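Local atomic coordinates of tail fiber protein (Pseudomonas aeruginosa, PDB entry 6CL6), a protein that probably serves as the receptor-binding fibre of the R2 pyocin, a contractile injection system, recognising the surface of target bacteria. Residues Y174-S177 against I181-T184. Residues are numbered along the deposited sequence; the frame is centred on the assembly and turned at random.
Sequences YAAS and IYQT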
ATOM      1  N   TYR A 174      13.730  -4.507 -35.989  1.00  8.52           N
ATOM      2  CA  TYR A 174      13.527  -5.820 -36.589  1.00 11.04           C
ATOM      3  C   TYR A 174      12.433  -5.677 -37.641  1.00  7.29           C
ATOM      4  O   TYR A 174      11.237  -5.804 -37.356  1.00 11.20           O
ATOM      5  CB  TYR A 174      13.193  -6.870 -35.549  1.00 15.76           C
ATOM      6  CG  TYR A 174      14.137  -6.855 -34.367  1.00 13.50           C
ATOM      7  CD1 TYR A 174      15.418  -7.388 -34.459  1.00 11.40           C
ATOM      8  CD2 TYR A 174      13.738  -6.335 -33.157  1.00 29.03           C
ATOM      9  CE1 TYR A 174      16.259  -7.390 -33.404  1.00 14.67           C
ATOM     10  CE2 TYR A 174      14.579  -6.332 -32.083  1.00 13.03           C
ATOM     11  CZ  TYR A 174      15.856  -6.866 -32.216  1.00 21.73           C
ATOM     12  OH  TYR A 174      16.712  -6.897 -31.161  1.00 18.10           O
ATOM     13  N   ALA A 175      12.873  -5.438 -38.887  1.00 12.41           N
ATOM     14  CA  ALA A 175      11.949  -5.221 -40.003  1.00 13.88           C
ATOM     15  C   ALA A 175      11.516  -6.589 -40.540  1.00  8.93           C
ATOM     16  O   ALA A 175      12.003  -7.092 -41.570  1.00 11.90           O
ATOM     17  CB  ALA A 175      12.601  -4.344 -41.058  1.00 15.02           C
ATOM     18  N   ALA A 176      10.595  -7.211 -39.810  1.00 12.26           N
ATOM     19  CA  ALA A 176      10.149  -8.560 -40.175  1.00 14.99           C
ATOM     20  C   ALA A 176       9.534  -8.568 -41.554  1.00 22.62           C
ATOM     21  O   ALA A 176       9.848  -9.429 -42.386  1.00 15.04           O
ATOM     22  CB  ALA A 176       9.152  -9.101 -39.158  1.00 18.96           C
ATOM     23  N   SER A 177       8.650  -7.618 -41.811  1.00 19.04           N
ATOM     24  CA  SER A 177       8.059  -7.433 -43.132  1.00 11.08           C
ATOM     25  C   SER A 177       7.491  -6.012 -43.176  1.00 15.21           C
ATOM     26  O   SER A 177       7.456  -5.302 -42.164  1.00 13.98           O
ATOM     27  CB  SER A 177       6.966  -8.460 -43.414  1.00 16.74           C
ATOM     28  OG  SER A 177       5.834  -8.168 -42.628  1.00 15.97           O
ATOM     29  N   ILE A 181       6.935  -4.040 -38.572  1.00 10.58           N
ATOM     30  CA  ILE A 181       8.225  -3.449 -38.275  1.00  9.67           C
ATOM     31  C   ILE A 181       8.303  -3.313 -36.766  1.00 13.86           C
ATOM     32  O   ILE A 181       7.558  -2.526 -36.182  1.00 13.00           O
ATOM     33  CB  ILE A 181       8.432  -2.080 -38.921  1.00 17.00           C
ATOM     34  CG1 ILE A 181       8.197  -2.083 -40.427  1.00 17.99           C
ATOM     35  CG2 ILE A 181       9.853  -1.549 -38.575  1.00 12.12           C
ATOM     36  CD1 ILE A 181       9.173  -2.888 -41.213  1.00 25.68           C
ATOM     37  N   TYR A 182       9.170  -4.082 -36.124  1.00 10.60           N
ATOM     38  CA  TYR A 182       9.305  -4.042 -34.656  1.00  8.38           C
ATOM     39  C   TYR A 182      10.487  -3.145 -34.279  1.00  7.93           C
ATOM     40  O   TYR A 182      11.517  -3.142 -34.973  1.00 10.15           O
ATOM     41  CB  TYR A 182       9.516  -5.457 -34.122  1.00  7.73           C
ATOM     42  CG  TYR A 182       8.327  -6.365 -34.300  1.00  6.64           C
ATOM     43  CD1 TYR A 182       8.104  -7.064 -35.481  1.00 10.77           C
ATOM     44  CD2 TYR A 182       7.410  -6.534 -33.267  1.00  7.39           C
ATOM     45  CE1 TYR A 182       7.016  -7.876 -35.641  1.00 11.89           C
ATOM     46  CE2 TYR A 182       6.324  -7.376 -33.413  1.00 12.86           C
ATOM     47  CZ  TYR A 182       6.117  -8.020 -34.590  1.00 10.18           C
ATOM     48  OH  TYR A 182       5.030  -8.853 -34.749  1.00 11.49           O
ATOM     49  N   GLN A 183      10.339  -2.407 -33.186  1.00  5.67           N
ATOM     50  CA  GLN A 183      11.411  -1.618 -32.599  1.00  9.60           C
ATOM     51  C   GLN A 183      11.475  -1.856 -31.088  1.00 13.22           C
ATOM     52  O   GLN A 183      10.456  -2.060 -30.431  1.00 10.02           O
ATOM     53  CB  GLN A 183      11.225  -0.103 -32.859  1.00 12.02           C
ATOM     54  CG  GLN A 183      11.140   0.278 -34.326  1.00 18.85           C
ATOM     55  CD  GLN A 183      10.993   1.754 -34.536  1.00 11.85           C
ATOM     56  OE1 GLN A 183      10.346   2.442 -33.727  1.00 10.46           O
ATOM     57  NE2 GLN A 183      11.602   2.274 -35.619  1.00 10.20           N
ATOM     58  N   THR A 184      12.680  -1.765 -30.551  1.00 13.59           N
ATOM     59  CA  THR A 184      12.922  -1.653 -29.121  1.00 11.83           C
ATOM     60  C   THR A 184      13.881  -0.495 -28.867  1.00  9.68           C
ATOM     61  O   THR A 184      14.655  -0.109 -29.746  1.00 11.81           O
ATOM     62  CB  THR A 184      13.534  -2.913 -28.500  1.00  7.63           C
ATOM     63  OG1 THR A 184      14.886  -3.075 -28.969  1.00 11.16           O
ATOM     64  CG2 THR A 184      12.710  -4.093 -28.844  1.00  8.80           C
TER
HETATM   65  O   HOH W   1      15.886  -5.712 -28.769  1.00 13.80           O
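The closed end of a beta hairpin, formed by strands 169-177 and 180-187 in the middle of a mixed sheet, brings Tyr-174 opposite Tyr-182 as an antiparallel hydrogen-bonded pair. Tyr-174 N reaches Tyr-182 O at 2.8 Å, and Tyr-182 N returns a bond of 3.0 Å to Tyr-174 O. Tyr-174 O also lies at the edge of the Tyr-182 ring, in its plane, 3.9 Å from Tyr-182 CD1. Beyond this pair the regular ladder gives way: Ala-175 is the centre of an inverse gamma turn, and a classic beta bulge at Ala-176 and Ser-177 leads into the turn.

The two tyrosines share one face of the sheet, their CB atoms 4.2 Å apart, but their rings diverge. Both have CG anti to the carbonyl carbon (chi1 -49° and -67°), and because the strands are antiparallel the same torsion sends the rings opposite ways. The Tyr-182 ring runs toward the turn, where Ala-176 CB meets its edge at CE1; the Tyr-174 ring extends the other way, with Thr-184 CG2 at its edge, near CE2. This face turns to a second subunit, whose His-172 makes an edge-to-face contact with Tyr-174. On the other face, Ile-181 sends CD1 across to Ala-175 CB, 3.7 Å away. At the far end from the turn, one water lies in the plane of the Tyr-174 ring and bridges the strands, 2.8 Å from Tyr-174 OH and 2.8 Å from Thr-184 OG1.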